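Local coordinates for protein phospholethanolamine N-methyltransferase 2 (Haemonchus contortus, PDB 4KRI) that probably catalyses S-adenosylmethionine-dependent methylation of phosphoethanolamine-derived substrates such as phosphomonomethylethanolamine on the way to phosphocholine in a parasitic nematode, at residues Ala280-Glu284 with Leu308-Arg314; Gln224-Ile229 with Ser289-Ser295. All coordinates share one frame; numbering follows the deposited sequence.

Interaction 1 (Ala280-Glu284 with Leu308-Arg314); sequences ACEYE and LFSRIYR. With SAH (S-adenosyl-L-homocysteine), chain D.
Cys-281 of the irregular loop 280-284 comes nearest to the helical segment 308-314 at Leu-308, their CA atoms 5.3 Å apart, and from there the loop runs past one side of the helix. The helix keeps its own backbone bonds, Ile-312 N to Leu-308 O among them, and meets the loop through side chains, with Cys-281 O the loop carbonyl that takes a hydrogen bond. Arg-311 and Arg-314, three residues apart and hence on neighbouring turns, both send their CB toward the loop, whereas Leu-308 brings CD1 to it from the preceding turn.

With CG anti to the backbone N (chi1 179°), Leu-308 swings its end nearer the loop, and CD1 comes to 4.1 Å from SG of Cys-281 and 4.4 Å from CB of Ala-280. These are loose apolar contacts, well served by small loop residues on a branched aliphatic chain. Arg-311 bends at chi2 and brings the edge of its guanidinium to the Cys-281 carbonyl: NE donates to Cys-281 O, modelled at a very short 2.4 Å, a length best treated with caution. The loop has no regular backbone pairing with the helix, and a long arginine chain can span the gap to one of its carbonyls. Farther along, Glu-284 OE2 and Arg-314 NH2 form a long salt bridge of 3.7 Å; the oxygen stands well out of the guanidinium plane, so charge alone links them. Arg-314 finds its firmer partner in the carbonyl of Phe-285, through NH1.

At the other end of the loop, the backbone N of Ala-280 gives a nearly straight bond (177°) to N1 of the S-adenosylhomocysteine adenine, 3.1 Å away, while Asp-279 also binds the ligand. A backbone N-H bonded to adenine N1, in the loop after strand 273-277 and next to an aspartate, is as in the cofactor pocket of class I, Rossmann-like methyltransferases.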
ATOM      1  N   ALA A 280       2.888  -5.613   1.321  1.00 21.86           N
ATOM      2  CA  ALA A 280       3.451  -5.762   2.662  1.00 25.98           C
ATOM      3  C   ALA A 280       4.218  -7.078   2.844  1.00 27.12           C
ATOM      4  O   ALA A 280       4.996  -7.227   3.785  1.00 33.30           O
ATOM      5  CB  ALA A 280       2.353  -5.623   3.716  1.00 30.38           C
ATOM      6  N   CYS A 281       4.018  -8.013   1.925  1.00 30.23           N
ATOM      7  CA  CYS A 281       4.775  -9.262   1.928  1.00 32.84           C
ATOM      8  C   CYS A 281       6.156  -9.150   1.305  1.00 42.00           C
ATOM      9  O   CYS A 281       6.992 -10.042   1.476  1.00 45.61           O
ATOM     10  CB  CYS A 281       4.003 -10.320   1.169  1.00 38.97           C
ATOM     11  SG  CYS A 281       2.659 -10.932   2.136  1.00 44.29           S
ATOM     12  N   GLU A 282       6.392  -8.068   0.569  1.00 36.27           N
ATOM     13  CA  GLU A 282       7.638  -7.906  -0.179  1.00 37.60           C
ATOM     14  C   GLU A 282       8.501  -6.766   0.336  1.00 39.35           C
ATOM     15  O   GLU A 282       9.730  -6.853   0.343  1.00 40.25           O
ATOM     16  CB  GLU A 282       7.337  -7.639  -1.659  1.00 46.60           C
ATOM     17  CG  GLU A 282       6.603  -8.751  -2.387  1.00 58.34           C
ATOM     18  CD  GLU A 282       6.295  -8.383  -3.835  1.00 70.79           C
ATOM     19  OE1 GLU A 282       5.101  -8.351  -4.203  1.00 73.19           O
ATOM     20  OE2 GLU A 282       7.249  -8.121  -4.604  1.00 75.75           O
ATOM     21  N   TYR A 283       7.854  -5.689   0.755  1.00 31.10           N
ATOM     22  CA  TYR A 283       8.536  -4.436   1.015  1.00 31.21           C
ATOM     23  C   TYR A 283       9.541  -4.504   2.159  1.00 38.04           C
ATOM     24  O   TYR A 283       9.337  -5.215   3.144  1.00 35.18           O
ATOM     25  CB  TYR A 283       7.515  -3.339   1.285  1.00 31.34           C
ATOM     26  CG  TYR A 283       8.111  -1.968   1.381  1.00 31.78           C
ATOM     27  CD1 TYR A 283       8.354  -1.220   0.239  1.00 31.05           C
ATOM     28  CD2 TYR A 283       8.432  -1.408   2.614  1.00 32.55           C
ATOM     29  CE1 TYR A 283       8.891   0.050   0.318  1.00 32.99           C
ATOM     30  CE2 TYR A 283       8.977  -0.137   2.703  1.00 35.39           C
ATOM     31  CZ  TYR A 283       9.203   0.588   1.549  1.00 37.93           C
ATOM     32  OH  TYR A 283       9.741   1.855   1.617  1.00 37.44           O
ATOM     33  N   GLU A 284      10.623  -3.746   2.015  1.00 35.47           N
ATOM     34  CA  GLU A 284      11.709  -3.754   2.985  1.00 35.97           C
ATOM     35  C   GLU A 284      11.431  -2.773   4.124  1.00 36.75           C
ATOM     36  O   GLU A 284      11.781  -1.594   4.029  1.00 44.72           O
ATOM     37  CB  GLU A 284      13.023  -3.390   2.285  1.00 43.47           C
ATOM     38  CG  GLU A 284      14.282  -3.731   3.073  1.00 56.81           C
ATOM     39  CD  GLU A 284      14.683  -5.190   2.934  1.00 68.80           C
ATOM     40  OE1 GLU A 284      13.879  -5.989   2.403  1.00 69.58           O
ATOM     41  OE2 GLU A 284      15.810  -5.536   3.344  1.00 75.00           O
ATOM     42  N   LEU A 308       4.257 -13.323   5.692  1.00 24.70           N
ATOM     43  CA  LEU A 308       3.754 -12.078   6.266  1.00 22.90           C
ATOM     44  C   LEU A 308       4.094 -11.986   7.739  1.00 22.72           C
ATOM     45  O   LEU A 308       4.575 -10.952   8.207  1.00 19.24           O
ATOM     46  CB  LEU A 308       2.241 -11.977   6.100  1.00 19.49           C
ATOM     47  CG  LEU A 308       1.640 -10.707   6.702  1.00 27.48           C
ATOM     48  CD1 LEU A 308       2.059  -9.475   5.924  1.00 26.22           C
ATOM     49  CD2 LEU A 308       0.133 -10.839   6.729  1.00 30.91           C
ATOM     50  N   PHE A 309       3.842 -13.068   8.471  1.00 22.41           N
ATOM     51  CA  PHE A 309       4.121 -13.063   9.907  1.00 24.63           C
ATOM     52  C   PHE A 309       5.605 -12.910  10.220  1.00 22.66           C
ATOM     53  O   PHE A 309       5.960 -12.235  11.189  1.00 23.21           O
ATOM     54  CB  PHE A 309       3.529 -14.302  10.610  1.00 24.37           C
ATOM     55  CG  PHE A 309       2.057 -14.171  10.957  1.00 25.05           C
ATOM     56  CD1 PHE A 309       1.207 -13.374  10.200  1.00 28.18           C
ATOM     57  CD2 PHE A 309       1.533 -14.841  12.052  1.00 31.41           C
ATOM     58  CE1 PHE A 309      -0.148 -13.263  10.516  1.00 26.83           C
ATOM     59  CE2 PHE A 309       0.181 -14.736  12.375  1.00 32.04           C
ATOM     60  CZ  PHE A 309      -0.657 -13.936  11.612  1.00 26.69           C
ATOM     61  N   SER A 310       6.480 -13.513   9.411  1.00 22.37           N
ATOM     62  CA  SER A 310       7.925 -13.349   9.626  1.00 22.64           C
ATOM     63  C   SER A 310       8.364 -11.912   9.345  1.00 21.52           C
ATOM     64  O   SER A 310       9.231 -11.370  10.039  1.00 25.81           O
ATOM     65  CB  SER A 310       8.733 -14.316   8.762  1.00 33.70           C
ATOM     66  OG  SER A 310       8.724 -13.894   7.411  1.00 44.49           O
ATOM     67  N   ARG A 311       7.755 -11.289   8.335  1.00 21.74           N
ATOM     68  CA  ARG A 311       8.046  -9.890   8.031  1.00 22.79           C
ATOM     69  C   ARG A 311       7.567  -8.944   9.137  1.00 22.52           C
ATOM     70  O   ARG A 311       8.253  -7.973   9.489  1.00 22.19           O
ATOM     71  CB  ARG A 311       7.400  -9.489   6.706  1.00 24.62           C
ATOM     72  CG  ARG A 311       7.951 -10.201   5.493  1.00 35.72           C
ATOM     73  CD  ARG A 311       8.128  -9.187   4.372  1.00 56.26           C
ATOM     74  NE  ARG A 311       8.696  -9.752   3.151  1.00 63.72           N
ATOM     75  CZ  ARG A 311       9.894 -10.321   3.074  1.00 61.68           C
ATOM     76  NH1 ARG A 311      10.655 -10.428   4.156  1.00 62.29           N
ATOM     77  NH2 ARG A 311      10.330 -10.797   1.913  1.00 57.57           N
ATOM     78  N   ILE A 312       6.395  -9.226   9.686  1.00 21.00           N
ATOM     79  CA  ILE A 312       5.878  -8.468  10.820  1.00 19.42           C
ATOM     80  C   ILE A 312       6.785  -8.626  12.035  1.00 22.71           C
ATOM     81  O   ILE A 312       7.134  -7.644  12.695  1.00 21.27           O
ATOM     82  CB  ILE A 312       4.439  -8.918  11.170  1.00 22.59           C
ATOM     83  CG1 ILE A 312       3.461  -8.442  10.102  1.00 21.78           C
ATOM     84  CG2 ILE A 312       4.032  -8.438  12.558  1.00 20.49           C
ATOM     85  CD1 ILE A 312       2.067  -9.019  10.255  1.00 22.22           C
ATOM     86  N   TYR A 313       7.164  -9.866  12.342  1.00 20.80           N
ATOM     87  CA  TYR A 313       8.077 -10.126  13.446  1.00 20.99           C
ATOM     88  C   TYR A 313       9.372  -9.332  13.286  1.00 21.38           C
ATOM     89  O   TYR A 313       9.875  -8.733  14.244  1.00 21.95           O
ATOM     90  CB  TYR A 313       8.365 -11.630  13.514  1.00 21.19           C
ATOM     91  CG  TYR A 313       9.166 -12.061  14.712  1.00 23.13           C
ATOM     92  CD1 TYR A 313       8.536 -12.552  15.843  1.00 25.08           C
ATOM     93  CD2 TYR A 313      10.554 -11.994  14.710  1.00 25.72           C
ATOM     94  CE1 TYR A 313       9.276 -12.967  16.950  1.00 25.01           C
ATOM     95  CE2 TYR A 313      11.295 -12.401  15.811  1.00 29.72           C
ATOM     96  CZ  TYR A 313      10.644 -12.884  16.926  1.00 28.61           C
ATOM     97  OH  TYR A 313      11.371 -13.292  18.026  1.00 32.29           O
ATOM     98  N   ARG A 314       9.912  -9.321  12.070  1.00 21.16           N
ATOM     99  CA  ARG A 314      11.167  -8.619  11.790  1.00 21.58           C
ATOM    100  C   ARG A 314      11.034  -7.106  12.038  1.00 22.57           C
ATOM    101  O   ARG A 314      11.935  -6.479  12.619  1.00 22.76           O
ATOM    102  CB  ARG A 314      11.572  -8.865  10.332  1.00 24.69           C
ATOM    103  CG  ARG A 314      12.781  -8.079   9.860  1.00 31.46           C
ATOM    104  CD  ARG A 314      13.127  -8.446   8.418  1.00 42.00           C
ATOM    105  NE  ARG A 314      14.311  -7.738   7.936  1.00 47.92           N
ATOM    106  CZ  ARG A 314      14.275  -6.522   7.398  1.00 48.71           C
ATOM    107  NH1 ARG A 314      13.112  -5.887   7.278  1.00 43.03           N
ATOM    108  NH2 ARG A 314      15.394  -5.938   6.982  1.00 44.13           N
TER
HETATM  109  N   SAH D 701      -7.653  -1.319   7.124  1.00 31.29           N
HETATM  110  CA  SAH D 701      -8.593  -0.485   6.331  1.00 29.47           C
HETATM  111  CB  SAH D 701      -8.778  -1.108   4.892  1.00 30.95           C
HETATM  112  CG  SAH D 701      -9.492  -2.452   4.790  1.00 34.37           C
HETATM  113  SD  SAH D 701      -9.583  -3.063   3.077  1.00 29.55           S
HETATM  114  C   SAH D 701      -9.855  -0.245   7.060  1.00 31.49           C
HETATM  115  O   SAH D 701      -9.989  -0.642   8.209  1.00 28.93           O
HETATM  116  OXT SAH D 701     -10.665   0.542   6.598  1.00 25.84           O
HETATM  117  C5' SAH D 701      -8.169  -4.146   2.802  1.00 28.44           C
HETATM  118  C4' SAH D 701      -7.023  -3.521   2.237  1.00 27.75           C
HETATM  119  O4' SAH D 701      -5.914  -4.459   2.286  1.00 27.10           O
HETATM  120  C3' SAH D 701      -7.234  -3.243   0.798  1.00 29.00           C
HETATM  121  O3' SAH D 701      -7.103  -1.855   0.585  1.00 28.73           O
HETATM  122  C2' SAH D 701      -6.180  -3.972   0.092  1.00 25.60           C
HETATM  123  O2' SAH D 701      -5.672  -3.264  -1.015  1.00 33.07           O
HETATM  124  C1' SAH D 701      -5.152  -4.171   1.157  1.00 23.50           C
HETATM  125  N9  SAH D 701      -4.172  -5.265   0.835  1.00 24.65           N
HETATM  126  C8  SAH D 701      -4.457  -6.546   0.506  1.00 28.99           C
HETATM  127  N7  SAH D 701      -3.304  -7.208   0.367  1.00 28.78           N
HETATM  128  C5  SAH D 701      -2.286  -6.361   0.626  1.00 26.33           C
HETATM  129  C6  SAH D 701      -0.893  -6.510   0.629  1.00 29.48           C
HETATM  130  N6  SAH D 701      -0.296  -7.712   0.320  1.00 30.07           N
HETATM  131  N1  SAH D 701      -0.144  -5.429   0.940  1.00 27.31           N
HETATM  132  C2  SAH D 701      -0.702  -4.252   1.241  1.00 25.59           C
HETATM  133  N3  SAH D 701      -2.037  -4.080   1.253  1.00 22.94           N
HETATM  134  C4  SAH D 701      -2.845  -5.109   0.937  1.00 24.73           C

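Interaction 2 (Gln224-Ile229 with Ser289-Ser295); sequences QRMLDI and SFDYVFS
Phe-290 is sandwiched between Leu-227 and Arg-225. CB of Leu-227 sits over the ring centre, 3.6 Å from the centroid and 8° off the normal, a CH-pi contact; on the opposite face the Arg-225 guanidinium lies offset toward the rim, its plane 31° from the ring's, in an off-centre cation-pi contact with CZ 4.3 Å from the Phe-290 centroid. A bend at chi3 folds Arg-225 over the ring, where NH1 also gives a weak bond to Ser-289 O; NE turns to Gln-247 on the adjoining strand.

Asp-291 uses the anti lone pair of OD2 to accept the N-H of Arg-225 (2.8 Å) at the start of strand 225-229. Beside it, Tyr-292 OH donates to Gln-224 OE1 at 2.6 Å from above the amide plane, although OE1 itself lies in the plane of the ring, at its edge; the planes stand 78° apart. Deeper in, Met-226 presents SD obliquely to the Phe-294 ring, a Met-aromatic contact, and Asp-228 OD2 meets that ring's edge in its plane, 3.7 Å from CD2. Ile-229 CD1 rests on Val-293 CG1.

Between these side chains the parallel strands pair regularly, as where Phe-294 N donates to Leu-227 O (2.8 Å). The chemistry thus grades from polar and charged groups around the strand beginnings to a buried, largely apolar middle, where backbone amides and carbonyls satisfy one another and the Asp-228 carboxylate, close to the cofactor product, is the main polar exception.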
ATOM      1  N   GLN A 224       4.593   6.737  19.946  1.00 21.43           N
ATOM      2  CA  GLN A 224       4.968   5.380  19.547  1.00 19.31           C
ATOM      3  C   GLN A 224       4.674   5.153  18.066  1.00 25.78           C
ATOM      4  O   GLN A 224       3.832   5.837  17.475  1.00 25.50           O
ATOM      5  CB  GLN A 224       4.312   4.316  20.439  1.00 21.62           C
ATOM      6  CG  GLN A 224       4.891   4.335  21.865  1.00 23.43           C
ATOM      7  CD  GLN A 224       4.275   3.293  22.768  1.00 28.69           C
ATOM      8  OE1 GLN A 224       3.051   3.137  22.817  1.00 29.45           O
ATOM      9  NE2 GLN A 224       5.125   2.553  23.486  1.00 35.70           N
ATOM     10  N   ARG A 225       5.399   4.219  17.454  1.00 20.66           N
ATOM     11  CA  ARG A 225       5.320   4.049  16.006  1.00 21.33           C
ATOM     12  C   ARG A 225       4.491   2.844  15.625  1.00 22.60           C
ATOM     13  O   ARG A 225       4.734   1.734  16.113  1.00 21.31           O
ATOM     14  CB  ARG A 225       6.731   3.908  15.427  1.00 24.13           C
ATOM     15  CG  ARG A 225       7.623   5.123  15.733  1.00 36.61           C
ATOM     16  CD  ARG A 225       8.896   5.156  14.888  1.00 53.68           C
ATOM     17  NE  ARG A 225       8.595   5.119  13.459  1.00 60.26           N
ATOM     18  CZ  ARG A 225       8.868   4.088  12.663  1.00 59.30           C
ATOM     19  NH1 ARG A 225       9.470   3.009  13.147  1.00 61.41           N
ATOM     20  NH2 ARG A 225       8.550   4.139  11.376  1.00 55.14           N
ATOM     21  N   MET A 226       3.524   3.055  14.738  1.00 17.60           N
ATOM     22  CA  MET A 226       2.657   1.974  14.297  1.00 17.95           C
ATOM     23  C   MET A 226       2.737   1.778  12.788  1.00 21.72           C
ATOM     24  O   MET A 226       2.721   2.749  12.027  1.00 22.24           O
ATOM     25  CB  MET A 226       1.199   2.258  14.712  1.00 18.85           C
ATOM     26  CG  MET A 226       0.169   1.319  14.068  1.00 19.48           C
ATOM     27  SD  MET A 226      -1.529   1.725  14.608  1.00 24.04           S
ATOM     28  CE  MET A 226      -1.519   0.987  16.236  1.00 23.65           C
ATOM     29  N   LEU A 227       2.827   0.516  12.368  1.00 17.45           N
ATOM     30  CA  LEU A 227       2.711   0.160  10.958  1.00 17.60           C
ATOM     31  C   LEU A 227       1.314  -0.366  10.727  1.00 20.25           C
ATOM     32  O   LEU A 227       0.891  -1.322  11.397  1.00 21.31           O
ATOM     33  CB  LEU A 227       3.719  -0.949  10.601  1.00 18.62           C
ATOM     34  CG  LEU A 227       3.597  -1.487   9.168  1.00 21.12           C
ATOM     35  CD1 LEU A 227       3.997  -0.403   8.151  1.00 20.36           C
ATOM     36  CD2 LEU A 227       4.469  -2.732   9.001  1.00 22.03           C
ATOM     37  N   ASP A 228       0.589   0.233   9.779  1.00 16.85           N
ATOM     38  CA  ASP A 228      -0.756  -0.263   9.444  1.00 16.84           C
ATOM     39  C   ASP A 228      -0.683  -0.958   8.101  1.00 22.27           C
ATOM     40  O   ASP A 228      -0.383  -0.329   7.096  1.00 21.28           O
ATOM     41  CB  ASP A 228      -1.751   0.913   9.386  1.00 19.47           C
ATOM     42  CG  ASP A 228      -3.199   0.465   9.173  1.00 28.74           C
ATOM     43  OD1 ASP A 228      -3.450  -0.436   8.332  1.00 30.12           O
ATOM     44  OD2 ASP A 228      -4.108   1.015   9.847  1.00 29.52           O
ATOM     45  N   ILE A 229      -0.956  -2.261   8.088  1.00 18.36           N
ATOM     46  CA  ILE A 229      -0.871  -3.039   6.866  1.00 17.82           C
ATOM     47  C   ILE A 229      -2.261  -3.137   6.239  1.00 19.18           C
ATOM     48  O   ILE A 229      -3.192  -3.643   6.860  1.00 23.12           O
ATOM     49  CB  ILE A 229      -0.295  -4.457   7.152  1.00 18.96           C
ATOM     50  CG1 ILE A 229       1.188  -4.340   7.527  1.00 20.41           C
ATOM     51  CG2 ILE A 229      -0.485  -5.366   5.940  1.00 20.37           C
ATOM     52  CD1 ILE A 229       1.812  -5.647   8.048  1.00 25.06           C
ATOM     53  N   SER A 289      11.778  -1.671  14.452  1.00 21.10           N
ATOM     54  CA  SER A 289      11.531  -0.235  14.425  1.00 20.65           C
ATOM     55  C   SER A 289      10.123   0.159  14.849  1.00 22.55           C
ATOM     56  O   SER A 289       9.904   1.310  15.253  1.00 24.11           O
ATOM     57  CB  SER A 289      11.865   0.346  13.051  1.00 27.71           C
ATOM     58  OG  SER A 289      10.916  -0.054  12.092  1.00 28.32           O
ATOM     59  N   PHE A 290       9.174  -0.774  14.776  1.00 22.09           N
ATOM     60  CA  PHE A 290       7.787  -0.450  15.125  1.00 20.21           C
ATOM     61  C   PHE A 290       7.377  -0.917  16.511  1.00 20.03           C
ATOM     62  O   PHE A 290       7.641  -2.053  16.903  1.00 20.93           O
ATOM     63  CB  PHE A 290       6.803  -1.010  14.073  1.00 18.16           C
ATOM     64  CG  PHE A 290       6.896  -0.305  12.746  1.00 19.90           C
ATOM     65  CD1 PHE A 290       6.290   0.927  12.563  1.00 20.94           C
ATOM     66  CD2 PHE A 290       7.606  -0.859  11.692  1.00 22.43           C
ATOM     67  CE1 PHE A 290       6.382   1.588  11.346  1.00 26.59           C
ATOM     68  CE2 PHE A 290       7.700  -0.192  10.472  1.00 25.13           C
ATOM     69  CZ  PHE A 290       7.088   1.024  10.306  1.00 23.16           C
ATOM     70  N   ASP A 291       6.684  -0.043  17.243  1.00 19.39           N
ATOM     71  CA  ASP A 291       6.065  -0.451  18.502  1.00 20.68           C
ATOM     72  C   ASP A 291       4.851  -1.359  18.291  1.00 22.28           C
ATOM     73  O   ASP A 291       4.591  -2.246  19.101  1.00 21.57           O
ATOM     74  CB  ASP A 291       5.654   0.780  19.316  1.00 21.73           C
ATOM     75  CG  ASP A 291       6.839   1.606  19.734  1.00 25.04           C
ATOM     76  OD1 ASP A 291       7.556   1.170  20.670  1.00 25.08           O
ATOM     77  OD2 ASP A 291       7.069   2.679  19.121  1.00 23.25           O
ATOM     78  N   TYR A 292       4.109  -1.123  17.207  1.00 19.77           N
ATOM     79  CA  TYR A 292       2.875  -1.840  16.919  1.00 20.70           C
ATOM     80  C   TYR A 292       2.773  -2.118  15.447  1.00 23.37           C
ATOM     81  O   TYR A 292       3.197  -1.314  14.623  1.00 22.00           O
ATOM     82  CB  TYR A 292       1.640  -0.993  17.315  1.00 19.34           C
ATOM     83  CG  TYR A 292       1.710  -0.530  18.736  1.00 21.81           C
ATOM     84  CD1 TYR A 292       1.453  -1.412  19.781  1.00 21.96           C
ATOM     85  CD2 TYR A 292       2.048   0.782  19.041  1.00 21.12           C
ATOM     86  CE1 TYR A 292       1.535  -0.994  21.097  1.00 25.15           C
ATOM     87  CE2 TYR A 292       2.137   1.210  20.358  1.00 24.22           C
ATOM     88  CZ  TYR A 292       1.877   0.316  21.376  1.00 24.80           C
ATOM     89  OH  TYR A 292       1.969   0.733  22.684  1.00 27.16           O
ATOM     90  N   VAL A 293       2.198  -3.263  15.114  1.00 18.06           N
ATOM     91  CA  VAL A 293       1.792  -3.530  13.753  1.00 18.29           C
ATOM     92  C   VAL A 293       0.317  -3.870  13.837  1.00 19.78           C
ATOM     93  O   VAL A 293      -0.100  -4.722  14.627  1.00 20.52           O
ATOM     94  CB  VAL A 293       2.578  -4.708  13.145  1.00 17.28           C
ATOM     95  CG1 VAL A 293       1.955  -5.129  11.819  1.00 19.87           C
ATOM     96  CG2 VAL A 293       4.036  -4.307  12.930  1.00 19.70           C
ATOM     97  N   PHE A 294      -0.477  -3.172  13.047  1.00 17.64           N
ATOM     98  CA  PHE A 294      -1.923  -3.307  13.095  1.00 17.27           C
ATOM     99  C   PHE A 294      -2.397  -3.674  11.709  1.00 17.79           C
ATOM    100  O   PHE A 294      -1.956  -3.076  10.730  1.00 21.40           O
ATOM    101  CB  PHE A 294      -2.515  -1.947  13.488  1.00 19.97           C
ATOM    102  CG  PHE A 294      -4.021  -1.939  13.597  1.00 24.86           C
ATOM    103  CD1 PHE A 294      -4.672  -2.783  14.482  1.00 27.17           C
ATOM    104  CD2 PHE A 294      -4.779  -1.053  12.841  1.00 26.87           C
ATOM    105  CE1 PHE A 294      -6.060  -2.760  14.600  1.00 30.34           C
ATOM    106  CE2 PHE A 294      -6.172  -1.025  12.948  1.00 26.23           C
ATOM    107  CZ  PHE A 294      -6.811  -1.871  13.837  1.00 28.85           C
ATOM    108  N   SER A 295      -3.312  -4.630  11.596  1.00 18.51           N
ATOM    109  CA  SER A 295      -3.875  -4.917  10.286  1.00 18.55           C
ATOM    110  C   SER A 295      -5.341  -5.199  10.440  1.00 21.09           C
ATOM    111  O   SER A 295      -5.725  -6.147  11.112  1.00 22.82           O
ATOM    112  CB  SER A 295      -3.174  -6.090   9.613  1.00 25.44           C
ATOM    113  OG  SER A 295      -3.724  -6.272   8.316  1.00 25.30           O
TER
HETATM  114  O   HOH W   1       8.019   3.037  23.422  1.00 45.22           O

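Interaction 2 joins two parallel strands in the buried core of the methyltransferase domain; interaction 1 lies about 12 Å away, centre to centre, where a partly exposed loop meets a helix. They share a seam: Ile-229 touches Ala-280 and Ile-312, and Ile-312 also packs on Val-293, so helix 305-315, which follows strand 290-296 in the chain, covers the sheet face bearing Leu-227 and Val-293. Regular backbone pairing and apolar or aromatic side chains dominate 224-229 with 289-295, whereas 280-284 with 308-314 depends mainly on arginines, a loop carbonyl and sparse apolar contacts. The cofactor product is bonded directly by Ala-280 of interaction 1; Asp-228 of interaction 2 merely comes near it.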